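Phospholipase C beta (Meleagris gallopavo, PDB 1JAD) is represented here by its C-terminal region, a long bundle of antiparallel helices of the phospholipase C beta family that pairs with a second copy of itself. Local coordinates at residues K35-E40 against E103-E108; G97-K102 against A221-K226; K141-K146 against I176-Q181; L148-V153 against K169-S174. One frame throughout, in Å; residues are numbered along the deposited sequence.

Three long helices, 28-64, 75-155 and 161-245, carry all four contacts, and helix 75-155 takes part in each. Interaction 1 joins it to helix 28-64; interactions 2, 3 and 4 join it to helix 161-245. Because the last two helices run back along each other, in sequence interaction 4 falls between the segments of interaction 3, and interaction 3 between those of interaction 2, while the segments of interactions 1 and 2 alternate. Interactions 1 and 2 meet through a salt bridge between Glu40 and Arg101, their centres about 13 Å apart. Interactions 3 and 4 have centres 11 Å apart; the centre of interaction 3 is about 66 Å from that of interaction 2, on the opposite side of the chain's centre, in keeping with an elongated, rod-like bundle.

Interaction 1. Residues K35-E40 against E103-E108; sequences KKQEKE and EQHATE
Gln37 lies across the ring of His105 and ends beside two oxygens of the His105 helix. Its CB sits over one face of the imidazole in a CH-pi contact, 3.4 Å from the ring centroid and toward the rim. With CG set beside the backbone N (chi1 -58°) and the chain extended beyond it, the side chain runs past the ring in the opposite sense to His105, and its amide plane is turned 57° from the imidazole. NE2 of Gln37 then donates to the backbone O of His105 at 3.0 Å, in the carbonyl plane but well off the C=O direction. It also approaches OE1 of Glu108, but the modelled NE2-OE1 distance of 2.5 Å is unusually short and the detail of this bond doubtful. That same OE1 takes a bond of 2.8 Å from ND1 of His105, nearly along its C-O axis and close to the ring plane, which helps set the rotation of the imidazole. Glu40 approaches the ring edge, with OE1 3.4 Å from His105 CE1; a water donates to this OE1 and to Glu108 OE2, while the stronger partner of Glu40 is Arg101. Segments 35-40 and 103-108 run antiparallel, their axes at 166°, and so join helix 28-64 to helix 75-155, where Ala106 turns away to pack on Glu212 and Gln216 of helix 161-245.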
loop_
_atom_site.group_PDB
_atom_site.type_symbol
_atom_site.label_atom_id
_atom_site.label_comp_id
_atom_site.label_asym_id
_atom_site.label_seq_id
_atom_site.Cartn_x
_atom_site.Cartn_y
_atom_site.Cartn_z
ATOM N N LYS A 35 4.207 23.281 -0.025
ATOM C CA LYS A 35 4.053 24.711 0.181
ATOM C C LYS A 35 3.346 24.989 1.493
ATOM O O LYS A 35 3.731 25.900 2.225
ATOM C CB LYS A 35 3.276 25.360 -0.965
ATOM C CG LYS A 35 4.053 25.472 -2.263
ATOM C CD LYS A 35 3.327 26.368 -3.257
ATOM C CE LYS A 35 4.118 26.521 -4.548
ATOM N NZ LYS A 35 4.323 25.212 -5.236
ATOM N N LYS A 36 2.314 24.210 1.798
ATOM C CA LYS A 36 1.597 24.415 3.046
ATOM C C LYS A 36 2.514 24.152 4.224
ATOM O O LYS A 36 2.625 24.971 5.134
ATOM C CB LYS A 36 0.381 23.499 3.146
ATOM C CG LYS A 36 -0.340 23.653 4.474
ATOM C CD LYS A 36 -1.660 22.907 4.526
ATOM C CE LYS A 36 -2.353 23.192 5.852
ATOM N NZ LYS A 36 -3.661 22.501 5.991
ATOM N N GLN A 37 3.178 23.003 4.200
ATOM C CA GLN A 37 4.082 22.633 5.275
ATOM C C GLN A 37 5.137 23.704 5.500
ATOM O O GLN A 37 5.568 23.916 6.632
ATOM C CB GLN A 37 4.765 21.293 4.972
ATOM C CG GLN A 37 3.795 20.138 4.751
ATOM C CD GLN A 37 4.495 18.797 4.598
ATOM O OE1 GLN A 37 5.447 18.664 3.827
ATOM N NE2 GLN A 37 4.010 17.793 5.316
ATOM N N GLU A 38 5.558 24.382 4.437
ATOM C CA GLU A 38 6.572 25.417 4.592
ATOM C C GLU A 38 5.971 26.676 5.203
ATOM O O GLU A 38 6.683 27.509 5.763
ATOM C CB GLU A 38 7.234 25.744 3.254
ATOM C CG GLU A 38 8.363 26.761 3.379
ATOM C CD GLU A 38 9.372 26.379 4.459
ATOM O OE1 GLU A 38 9.999 25.302 4.347
ATOM O OE2 GLU A 38 9.534 27.158 5.426
ATOM N N LYS A 39 4.656 26.815 5.090
ATOM C CA LYS A 39 3.966 27.955 5.672
ATOM C C LYS A 39 3.946 27.721 7.173
ATOM O O LYS A 39 4.194 28.630 7.962
ATOM C CB LYS A 39 2.532 28.039 5.147
ATOM C CG LYS A 39 2.423 28.410 3.674
ATOM C CD LYS A 39 2.848 29.852 3.435
ATOM C CE LYS A 39 1.946 30.828 4.193
ATOM N NZ LYS A 39 0.511 30.725 3.778
ATOM N N GLU A 40 3.650 26.484 7.557
ATOM C CA GLU A 40 3.601 26.099 8.961
ATOM C C GLU A 40 4.937 26.326 9.670
ATOM O O GLU A 40 4.962 26.683 10.851
ATOM C CB GLU A 40 3.196 24.626 9.094
ATOM C CG GLU A 40 1.751 24.326 8.735
ATOM C CD GLU A 40 1.448 22.830 8.752
ATOM O OE1 GLU A 40 1.847 22.153 9.726
ATOM O OE2 GLU A 40 0.798 22.333 7.798
ATOM N N GLU A 103 9.259 16.170 11.348
ATOM C CA GLU A 103 8.912 14.763 11.249
ATOM C C GLU A 103 7.435 14.564 10.926
ATOM O O GLU A 103 7.067 13.634 10.208
ATOM C CB GLU A 103 9.289 14.050 12.547
ATOM C CG GLU A 103 10.786 14.099 12.796
ATOM C CD GLU A 103 11.221 13.230 13.941
ATOM O OE1 GLU A 103 11.037 11.997 13.842
ATOM O OE2 GLU A 103 11.741 13.776 14.937
ATOM N N GLN A 104 6.592 15.455 11.433
ATOM C CA GLN A 104 5.159 15.373 11.177
ATOM C C GLN A 104 4.968 15.611 9.680
ATOM O O GLN A 104 4.119 14.984 9.049
ATOM C CB GLN A 104 4.417 16.453 11.975
ATOM C CG GLN A 104 2.982 16.116 12.368
ATOM C CD GLN A 104 2.226 15.370 11.290
ATOM O OE1 GLN A 104 2.470 14.179 11.055
ATOM N NE2 GLN A 104 1.308 16.065 10.614
ATOM N N HIS A 105 5.756 16.526 9.111
ATOM C CA HIS A 105 5.669 16.808 7.679
ATOM C C HIS A 105 6.128 15.568 6.901
ATOM O O HIS A 105 5.598 15.251 5.828
ATOM C CB HIS A 105 6.553 17.997 7.273
ATOM C CG HIS A 105 6.091 19.322 7.796
ATOM N ND1 HIS A 105 4.768 19.712 7.787
ATOM C CD2 HIS A 105 6.789 20.388 8.255
ATOM C CE1 HIS A 105 4.671 20.957 8.224
ATOM N NE2 HIS A 105 5.885 21.390 8.513
ATOM N N ALA A 106 7.119 14.869 7.447
ATOM C CA ALA A 106 7.622 13.661 6.810
ATOM C C ALA A 106 6.490 12.618 6.726
ATOM O O ALA A 106 6.285 11.978 5.691
ATOM C CB ALA A 106 8.817 13.109 7.598
ATOM N N THR A 107 5.745 12.456 7.812
ATOM C CA THR A 107 4.641 11.504 7.806
ATOM C C THR A 107 3.506 11.968 6.876
ATOM O O THR A 107 2.711 11.158 6.393
ATOM C CB THR A 107 4.094 11.285 9.247
ATOM O OG1 THR A 107 5.091 10.629 10.041
ATOM C CG2 THR A 107 2.833 10.440 9.236
ATOM N N GLU A 108 3.437 13.268 6.607
ATOM C CA GLU A 108 2.386 13.797 5.743
ATOM C C GLU A 108 2.698 13.581 4.276
ATOM O O GLU A 108 1.800 13.327 3.482
ATOM C CB GLU A 108 2.184 15.299 5.995
ATOM C CG GLU A 108 1.760 15.661 7.422
ATOM C CD GLU A 108 1.676 17.168 7.650
ATOM O OE1 GLU A 108 2.700 17.861 7.459
ATOM O OE2 GLU A 108 0.589 17.655 8.023
HETATM O O HOH W 1 1.201 19.555 10.202
#

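Interaction 2. Residues G97-K102 against A221-K226; sequences GIRRRK and AEYEEK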
loop_
_atom_site.group_PDB
_atom_site.type_symbol
_atom_site.label_atom_id
_atom_site.label_comp_id
_atom_site.label_asym_id
_atom_site.label_seq_id
_atom_site.Cartn_x
_atom_site.Cartn_y
_atom_site.Cartn_z
ATOM N N GLY A 97 10.150 21.487 19.072
ATOM C CA GLY A 97 8.909 21.683 18.344
ATOM C C GLY A 97 9.115 21.655 16.843
ATOM O O GLY A 97 8.293 21.093 16.115
ATOM N N ILE A 98 10.203 22.267 16.371
ATOM C CA ILE A 98 10.504 22.282 14.947
ATOM C C ILE A 98 10.767 20.834 14.544
ATOM O O ILE A 98 10.317 20.376 13.490
ATOM C CB ILE A 98 11.765 23.129 14.641
ATOM C CG1 ILE A 98 11.544 24.581 15.088
ATOM C CG2 ILE A 98 12.082 23.085 13.151
ATOM C CD1 ILE A 98 10.381 25.286 14.373
ATOM N N ARG A 99 11.485 20.116 15.399
ATOM C CA ARG A 99 11.798 18.716 15.136
ATOM C C ARG A 99 10.504 17.927 14.951
ATOM O O ARG A 99 10.303 17.268 13.932
ATOM C CB ARG A 99 12.612 18.124 16.297
ATOM C CG ARG A 99 12.991 16.668 16.123
ATOM C CD ARG A 99 13.688 16.120 17.351
ATOM N NE ARG A 99 12.830 16.138 18.541
ATOM C CZ ARG A 99 11.722 15.416 18.697
ATOM N NH1 ARG A 99 11.318 14.601 17.737
ATOM N NH2 ARG A 99 11.020 15.504 19.817
ATOM N N ARG A 100 9.619 18.012 15.936
ATOM C CA ARG A 100 8.343 17.301 15.883
ATOM C C ARG A 100 7.486 17.687 14.687
ATOM O O ARG A 100 6.807 16.845 14.115
ATOM C CB ARG A 100 7.556 17.518 17.179
ATOM C CG ARG A 100 8.238 16.950 18.424
ATOM C CD ARG A 100 7.347 17.141 19.632
ATOM N NE ARG A 100 6.942 18.535 19.744
ATOM C CZ ARG A 100 5.718 18.927 20.083
ATOM N NH1 ARG A 100 4.788 18.014 20.344
ATOM N NH2 ARG A 100 5.415 20.225 20.129
ATOM N N ARG A 101 7.506 18.956 14.303
ATOM C CA ARG A 101 6.709 19.372 13.157
ATOM C C ARG A 101 7.354 18.838 11.882
ATOM O O ARG A 101 6.654 18.315 11.009
ATOM C CB ARG A 101 6.594 20.900 13.085
ATOM C CG ARG A 101 5.751 21.418 11.906
ATOM C CD ARG A 101 4.380 20.739 11.872
ATOM N NE ARG A 101 3.591 21.023 13.068
ATOM C CZ ARG A 101 2.789 22.076 13.203
ATOM N NH1 ARG A 101 2.660 22.948 12.206
ATOM N NH2 ARG A 101 2.136 22.268 14.344
ATOM N N LYS A 102 8.681 18.975 11.771
ATOM C CA LYS A 102 9.392 18.472 10.591
ATOM C C LYS A 102 8.976 17.017 10.363
ATOM O O LYS A 102 8.409 16.671 9.326
ATOM C CB LYS A 102 10.914 18.519 10.787
ATOM C CG LYS A 102 11.569 19.895 10.783
ATOM C CD LYS A 102 11.392 20.603 9.462
ATOM C CE LYS A 102 12.221 21.875 9.391
ATOM N NZ LYS A 102 13.689 21.610 9.424
ATOM N N ALA A 221 18.824 15.806 13.204
ATOM C CA ALA A 221 20.197 16.300 13.105
ATOM C C ALA A 221 20.232 17.788 13.430
ATOM O O ALA A 221 21.106 18.269 14.144
ATOM C CB ALA A 221 20.735 16.058 11.703
ATOM N N GLU A 222 19.265 18.514 12.891
ATOM C CA GLU A 222 19.167 19.938 13.128
ATOM C C GLU A 222 18.944 20.168 14.623
ATOM O O GLU A 222 19.688 20.910 15.264
ATOM C CB GLU A 222 18.005 20.494 12.313
ATOM C CG GLU A 222 17.655 21.923 12.599
ATOM C CD GLU A 222 16.470 22.368 11.787
ATOM O OE1 GLU A 222 15.428 21.683 11.855
ATOM O OE2 GLU A 222 16.577 23.399 11.086
ATOM N N TYR A 223 17.927 19.517 15.177
ATOM C CA TYR A 223 17.627 19.658 16.593
ATOM C C TYR A 223 18.896 19.521 17.425
ATOM O O TYR A 223 19.236 20.408 18.217
ATOM C CB TYR A 223 16.610 18.608 17.031
ATOM C CG TYR A 223 16.410 18.562 18.524
ATOM C CD1 TYR A 223 15.778 19.608 19.201
ATOM C CD2 TYR A 223 16.909 17.495 19.269
ATOM C CE1 TYR A 223 15.653 19.592 20.590
ATOM C CE2 TYR A 223 16.792 17.463 20.653
ATOM C CZ TYR A 223 16.167 18.513 21.310
ATOM O OH TYR A 223 16.080 18.474 22.681
ATOM N N GLU A 224 19.600 18.409 17.249
ATOM C CA GLU A 224 20.837 18.181 17.990
ATOM C C GLU A 224 21.771 19.383 17.859
ATOM O O GLU A 224 22.217 19.958 18.856
ATOM C CB GLU A 224 21.542 16.930 17.466
ATOM C CG GLU A 224 20.742 15.644 17.635
ATOM C CD GLU A 224 21.391 14.466 16.926
ATOM O OE1 GLU A 224 22.513 14.075 17.312
ATOM O OE2 GLU A 224 20.780 13.939 15.973
ATOM N N GLU A 225 22.053 19.766 16.620
ATOM C CA GLU A 225 22.940 20.889 16.354
ATOM C C GLU A 225 22.501 22.096 17.176
ATOM O O GLU A 225 23.219 22.540 18.070
ATOM C CB GLU A 225 22.912 21.230 14.862
ATOM C CG GLU A 225 24.127 21.996 14.357
ATOM C CD GLU A 225 24.322 23.362 15.004
ATOM O OE1 GLU A 225 24.492 23.428 16.241
ATOM O OE2 GLU A 225 24.318 24.372 14.265
ATOM N N LYS A 226 21.317 22.613 16.861
ATOM C CA LYS A 226 20.749 23.769 17.543
ATOM C C LYS A 226 20.962 23.759 19.053
ATOM O O LYS A 226 21.364 24.769 19.646
ATOM C CB LYS A 226 19.250 23.851 17.257
ATOM C CG LYS A 226 18.905 24.101 15.808
ATOM C CD LYS A 226 19.385 25.467 15.362
ATOM C CE LYS A 226 18.949 25.757 13.932
ATOM N NZ LYS A 226 19.334 27.134 13.512
#
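Charge pairing across the two helices rests on Lys102 and Glu222. NZ of Lys102 reaches OE1 of Glu222 at 3.0 Å, a salt bridge in which OE1 is approached on its syn side, 27° out of the carboxylate plane. The two side chains cross at about a right angle: Glu222 comes straight out, extended beyond CG, whereas Lys102 bends at chi2 and again at chi4 to bring its ammonium group round. The CG2 methyl of Ile98 makes a van der Waals contact with the same OE1 of Glu222, at 3.9 Å. The aromatic part pairs Arg99 with Tyr223, where CD of Arg99 rests 3.8 Å from CG of Tyr223. A bend at chi3 (63°) carries NE over one face of the ring, toward its rim, with the guanidinium plane 81° from the ring plane. Any cation-pi attraction is weak, for Arg99 CZ is 5.7 Å from the centroid. The guanidinium instead has carboxylate partners in Glu103 and Asp96 of its own helix and Glu133 of the second subunit. In this antiparallel pair from the helical bundle, the aliphatic part of Arg99 therefore supplies the packing on Tyr223 and its charged nitrogens mainly serve the carboxylates, although NE is buried without a partner.

Interaction 3. Residues K141-K146 against I176-Q181; sequences KKLEAK and IQEVVQ
Segments 141-146 and 176-181 are both helical and run in opposite directions within an antiparallel helical hairpin, the pair made by helices 75-155 and 161-245. Their backbones come nearest at Leu143 and Val179, whose CA atoms are 7.0 Å apart. One side chain, Leu143, spans the gap and its two methyl groups go to different neighbours. CG stands beside the backbone N (chi1 -76°), which directs the branch at the facing helix. CD1 meets CG1 of Val179 at 3.5 Å and lies almost as near to the CA of that residue, an apolar contact against the helix wall. The Leu143 side chain also touches His175 and Thr182 on helix 161-245, while Val179 packs in addition on Tyr223 of the second subunit. Glu178, extended beyond CG, passes obliquely across the other branch, and its aliphatic CG is 3.8 Å from Leu143 CD2. Further along, the carboxylate flanks the same methyl, with Glu178 CD 3.4 Å from Leu143 CD2.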
loop_
_atom_site.group_PDB
_atom_site.type_symbol
_atom_site.label_atom_id
_atom_site.label_comp_id
_atom_site.label_asym_id
_atom_site.label_seq_id
_atom_site.Cartn_x
_atom_site.Cartn_y
_atom_site.Cartn_z
ATOM N N LYS A 141 -11.691 -15.567 -30.792
ATOM C CA LYS A 141 -12.343 -15.182 -32.037
ATOM C C LYS A 141 -11.565 -15.694 -33.246
ATOM O O LYS A 141 -12.152 -16.238 -34.179
ATOM C CB LYS A 141 -12.491 -13.662 -32.129
ATOM C CG LYS A 141 -13.478 -13.058 -31.139
ATOM C CD LYS A 141 -13.612 -11.554 -31.377
ATOM C CE LYS A 141 -14.567 -10.901 -30.384
ATOM N NZ LYS A 141 -14.690 -9.421 -30.607
ATOM N N LYS A 142 -10.247 -15.503 -33.241
ATOM C CA LYS A 142 -9.414 -15.973 -34.343
ATOM C C LYS A 142 -9.450 -17.488 -34.412
ATOM O O LYS A 142 -9.734 -18.064 -35.444
ATOM C CB LYS A 142 -7.951 -15.541 -34.169
ATOM C CG LYS A 142 -7.695 -14.051 -34.281
ATOM C CD LYS A 142 -6.203 -13.753 -34.155
ATOM C CE LYS A 142 -5.917 -12.256 -34.245
ATOM N NZ LYS A 142 -6.579 -11.478 -33.148
ATOM N N LEU A 143 -9.165 -18.133 -33.299
ATOM C CA LEU A 143 -9.140 -19.586 -33.276
ATOM C C LEU A 143 -10.403 -20.214 -33.814
ATOM O O LEU A 143 -10.353 -21.183 -34.576
ATOM C CB LEU A 143 -8.885 -20.086 -31.857
ATOM C CG LEU A 143 -7.448 -19.970 -31.353
ATOM C CD1 LEU A 143 -7.364 -20.551 -29.945
ATOM C CD2 LEU A 143 -6.530 -20.742 -32.291
ATOM N N GLU A 144 -11.540 -19.641 -33.440
ATOM C CA GLU A 144 -12.812 -20.181 -33.863
ATOM C C GLU A 144 -13.100 -19.827 -35.320
ATOM O O GLU A 144 -13.818 -20.552 -36.027
ATOM C CB GLU A 144 -13.894 -19.683 -32.909
ATOM C CG GLU A 144 -15.062 -20.632 -32.792
ATOM C CD GLU A 144 -15.983 -20.472 -33.943
ATOM O OE1 GLU A 144 -16.810 -21.377 -34.187
ATOM O OE2 GLU A 144 -15.877 -19.404 -34.585
ATOM N N ALA A 145 -12.506 -18.728 -35.782
ATOM C CA ALA A 145 -12.659 -18.307 -37.168
ATOM C C ALA A 145 -11.897 -19.298 -38.031
ATOM O O ALA A 145 -12.380 -19.713 -39.085
ATOM C CB ALA A 145 -12.085 -16.920 -37.360
ATOM N N LYS A 146 -10.696 -19.656 -37.579
ATOM C CA LYS A 146 -9.839 -20.610 -38.286
ATOM C C LYS A 146 -10.573 -21.952 -38.365
ATOM O O LYS A 146 -10.590 -22.617 -39.407
ATOM C CB LYS A 146 -8.519 -20.818 -37.528
ATOM C CG LYS A 146 -7.727 -19.556 -37.215
ATOM C CD LYS A 146 -7.390 -18.780 -38.476
ATOM C CE LYS A 146 -6.516 -17.572 -38.156
ATOM N NZ LYS A 146 -5.224 -17.995 -37.535
ATOM N N ILE A 176 -10.833 -26.595 -29.600
ATOM C CA ILE A 176 -11.084 -26.599 -28.172
ATOM C C ILE A 176 -9.790 -26.639 -27.380
ATOM O O ILE A 176 -9.571 -25.806 -26.503
ATOM C CB ILE A 176 -11.964 -27.798 -27.766
ATOM C CG1 ILE A 176 -13.332 -27.677 -28.434
ATOM C CG2 ILE A 176 -12.137 -27.835 -26.269
ATOM C CD1 ILE A 176 -14.331 -28.775 -28.075
ATOM N N GLN A 177 -8.916 -27.591 -27.690
ATOM C CA GLN A 177 -7.666 -27.694 -26.940
ATOM C C GLN A 177 -6.758 -26.512 -27.174
ATOM O O GLN A 177 -6.095 -26.034 -26.262
ATOM C CB GLN A 177 -6.922 -28.984 -27.281
ATOM C CG GLN A 177 -7.739 -30.227 -27.014
ATOM C CD GLN A 177 -6.871 -31.424 -26.748
ATOM O OE1 GLN A 177 -7.357 -32.555 -26.638
ATOM N NE2 GLN A 177 -5.571 -31.185 -26.617
ATOM N N GLU A 178 -6.727 -26.023 -28.397
ATOM C CA GLU A 178 -5.871 -24.887 -28.656
ATOM C C GLU A 178 -6.332 -23.638 -27.884
ATOM O O GLU A 178 -5.475 -22.839 -27.477
ATOM C CB GLU A 178 -5.790 -24.606 -30.155
ATOM C CG GLU A 178 -4.749 -23.567 -30.502
ATOM C CD GLU A 178 -4.526 -23.440 -31.994
ATOM O OE1 GLU A 178 -3.681 -22.611 -32.398
ATOM O OE2 GLU A 178 -5.195 -24.167 -32.760
ATOM N N VAL A 179 -7.647 -23.464 -27.659
ATOM C CA VAL A 179 -8.090 -22.278 -26.897
ATOM C C VAL A 179 -7.694 -22.453 -25.434
ATOM O O VAL A 179 -7.212 -21.522 -24.809
ATOM C CB VAL A 179 -9.649 -21.997 -26.943
ATOM C CG1 VAL A 179 -10.154 -22.021 -28.370
ATOM C CG2 VAL A 179 -10.406 -22.974 -26.055
ATOM N N VAL A 180 -7.888 -23.655 -24.898
ATOM C CA VAL A 180 -7.529 -23.951 -23.512
ATOM C C VAL A 180 -6.041 -23.737 -23.261
ATOM O O VAL A 180 -5.632 -23.062 -22.310
ATOM C CB VAL A 180 -7.887 -25.422 -23.141
ATOM C CG1 VAL A 180 -7.292 -25.796 -21.768
ATOM C CG2 VAL A 180 -9.404 -25.569 -23.097
ATOM N N GLN A 181 -5.223 -24.331 -24.110
ATOM C CA GLN A 181 -3.787 -24.180 -23.955
ATOM C C GLN A 181 -3.367 -22.729 -24.189
ATOM O O GLN A 181 -2.459 -22.232 -23.521
ATOM C CB GLN A 181 -3.052 -25.112 -24.926
ATOM C CG GLN A 181 -3.318 -26.579 -24.668
ATOM C CD GLN A 181 -3.035 -26.967 -23.237
ATOM O OE1 GLN A 181 -1.981 -26.637 -22.697
ATOM N NE2 GLN A 181 -3.971 -27.686 -22.613
#

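Interaction 4. Residues L148-V153 against K169-S174; sequences LDRIQV and KEINNS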
loop_
_atom_site.group_PDB
_atom_site.type_symbol
_atom_site.label_atom_id
_atom_site.label_comp_id
_atom_site.label_asym_id
_atom_site.label_seq_id
_atom_site.Cartn_x
_atom_site.Cartn_y
_atom_site.Cartn_z
ATOM N N LEU A 148 -13.834 -22.630 -38.352
ATOM C CA LEU A 148 -14.864 -22.610 -39.390
ATOM C C LEU A 148 -14.249 -22.768 -40.774
ATOM O O LEU A 148 -14.736 -23.550 -41.590
ATOM C CB LEU A 148 -15.678 -21.301 -39.390
ATOM C CG LEU A 148 -16.852 -20.972 -38.466
ATOM C CD1 LEU A 148 -17.755 -22.186 -38.372
ATOM C CD2 LEU A 148 -16.379 -20.591 -37.112
ATOM N N ASP A 149 -13.187 -22.006 -41.032
ATOM C CA ASP A 149 -12.511 -22.033 -42.328
ATOM C C ASP A 149 -11.888 -23.401 -42.639
ATOM O O ASP A 149 -11.994 -23.893 -43.766
ATOM C CB ASP A 149 -11.447 -20.931 -42.382
ATOM C CG ASP A 149 -10.863 -20.750 -43.774
ATOM O OD1 ASP A 149 -9.977 -21.539 -44.176
ATOM O OD2 ASP A 149 -11.309 -19.820 -44.483
ATOM N N ARG A 150 -11.248 -24.021 -41.650
ATOM C CA ARG A 150 -10.660 -25.331 -41.879
ATOM C C ARG A 150 -11.753 -26.312 -42.274
ATOM O O ARG A 150 -11.557 -27.143 -43.162
ATOM C CB ARG A 150 -9.937 -25.817 -40.630
ATOM C CG ARG A 150 -8.653 -25.067 -40.330
ATOM C CD ARG A 150 -8.231 -25.333 -38.895
ATOM N NE ARG A 150 -7.061 -24.563 -38.476
ATOM C CZ ARG A 150 -6.699 -24.417 -37.205
ATOM N NH1 ARG A 150 -7.420 -24.988 -36.238
ATOM N NH2 ARG A 150 -5.627 -23.702 -36.893
ATOM N N ILE A 151 -12.909 -26.220 -41.619
ATOM C CA ILE A 151 -14.019 -27.109 -41.946
ATOM C C ILE A 151 -14.470 -26.836 -43.372
ATOM O O ILE A 151 -14.564 -27.757 -44.186
ATOM C CB ILE A 151 -15.233 -26.888 -41.021
ATOM C CG1 ILE A 151 -14.912 -27.332 -39.593
ATOM C CG2 ILE A 151 -16.439 -27.627 -41.571
ATOM C CD1 ILE A 151 -14.587 -28.781 -39.454
ATOM N N GLN A 152 -14.753 -25.568 -43.672
ATOM C CA GLN A 152 -15.196 -25.168 -45.009
ATOM C C GLN A 152 -14.273 -25.759 -46.082
ATOM O O GLN A 152 -14.712 -26.560 -46.904
ATOM C CB GLN A 152 -15.237 -23.637 -45.112
ATOM C CG GLN A 152 -15.873 -23.100 -46.386
ATOM C CD GLN A 152 -16.084 -21.584 -46.357
ATOM O OE1 GLN A 152 -15.137 -20.813 -46.157
ATOM N NE2 GLN A 152 -17.331 -21.152 -46.565
ATOM N N VAL A 153 -13.000 -25.377 -46.069
ATOM C CA VAL A 153 -12.033 -25.895 -47.031
ATOM C C VAL A 153 -12.064 -27.428 -47.093
ATOM O O VAL A 153 -11.944 -28.023 -48.164
ATOM C CB VAL A 153 -10.596 -25.446 -46.666
ATOM C CG1 VAL A 153 -9.574 -26.229 -47.484
ATOM C CG2 VAL A 153 -10.432 -23.967 -46.943
ATOM N N LYS A 169 -14.002 -33.951 -36.489
ATOM C CA LYS A 169 -13.606 -34.252 -35.124
ATOM C C LYS A 169 -12.183 -33.810 -34.832
ATOM O O LYS A 169 -11.904 -33.269 -33.758
ATOM C CB LYS A 169 -13.755 -35.744 -34.815
ATOM C CG LYS A 169 -15.195 -36.163 -34.519
ATOM C CD LYS A 169 -15.276 -37.608 -34.044
ATOM C CE LYS A 169 -16.639 -37.908 -33.408
ATOM N NZ LYS A 169 -17.777 -37.688 -34.340
ATOM N N GLU A 170 -11.278 -34.028 -35.781
ATOM C CA GLU A 170 -9.897 -33.636 -35.560
ATOM C C GLU A 170 -9.763 -32.129 -35.520
ATOM O O GLU A 170 -9.050 -31.597 -34.687
ATOM C CB GLU A 170 -8.981 -34.209 -36.639
ATOM C CG GLU A 170 -8.873 -35.719 -36.616
ATOM C CD GLU A 170 -7.893 -36.233 -37.646
ATOM O OE1 GLU A 170 -7.823 -37.466 -37.828
ATOM O OE2 GLU A 170 -7.186 -35.406 -38.266
ATOM N N ILE A 171 -10.446 -31.440 -36.424
ATOM C CA ILE A 171 -10.389 -29.984 -36.445
ATOM C C ILE A 171 -11.052 -29.426 -35.170
ATOM O O ILE A 171 -10.436 -28.663 -34.421
ATOM C CB ILE A 171 -11.083 -29.433 -37.713
ATOM C CG1 ILE A 171 -10.346 -29.937 -38.954
ATOM C CG2 ILE A 171 -11.089 -27.906 -37.701
ATOM C CD1 ILE A 171 -11.023 -29.565 -40.269
ATOM N N ASN A 172 -12.293 -29.821 -34.908
ATOM C CA ASN A 172 -12.979 -29.345 -33.712
ATOM C C ASN A 172 -12.151 -29.614 -32.474
ATOM O O ASN A 172 -12.034 -28.761 -31.605
ATOM C CB ASN A 172 -14.340 -30.018 -33.567
ATOM C CG ASN A 172 -15.276 -29.642 -34.674
ATOM O OD1 ASN A 172 -15.546 -28.464 -34.886
ATOM N ND2 ASN A 172 -15.784 -30.638 -35.396
ATOM N N ASN A 173 -11.584 -30.810 -32.403
ATOM C CA ASN A 173 -10.746 -31.213 -31.277
ATOM C C ASN A 173 -9.597 -30.236 -31.110
ATOM O O ASN A 173 -9.315 -29.769 -30.004
ATOM C CB ASN A 173 -10.184 -32.605 -31.529
ATOM C CG ASN A 173 -9.189 -33.023 -30.478
ATOM O OD1 ASN A 173 -8.598 -34.105 -30.564
ATOM N ND2 ASN A 173 -8.995 -32.174 -29.472
ATOM N N SER A 174 -8.932 -29.947 -32.223
ATOM C CA SER A 174 -7.818 -29.012 -32.251
ATOM C C SER A 174 -8.213 -27.693 -31.599
ATOM O O SER A 174 -7.557 -27.223 -30.670
ATOM C CB SER A 174 -7.401 -28.749 -33.708
ATOM O OG SER A 174 -6.541 -27.612 -33.814
#
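Ile171 projects from helix 161-245 at the place where Arg150 and Ile151 come from the facing helix. Its CB is 4.0 Å from the CD1 of Ile151. From there the two branches part: CG2, anti to the backbone N, lies 3.8 Å from CB of Arg150 and 4.0 Å from CD1 of Ile151, while CG1 leads beside the backbone N (chi1 -62°) and on through an extended chi2 to CD1. This last methyl ends 3.7 Å from CD1 of Ile151 and 3.8 Å from the backbone O of Arg150. This contact lies near the turn of the antiparallel hairpin of helices 75-155 and 161-245; the axes of segments 148-153 and 169-174 run at 170° to each other and approach to 9.9 Å. Ile151 turns its own end toward the partner, and the two isoleucines cross at a slant. The straight run of Arg150 from CG to NE takes CD past CG2 of Ile171 and sends the guanidinium toward Ser174. There NH1 of Arg150 is 3.7 Å from OG of Ser174, too far for a hydrogen bond. Nearby, Asn172 packs on Met85 of the second subunit and makes a weak hydrogen bond to Arg147 through OD1.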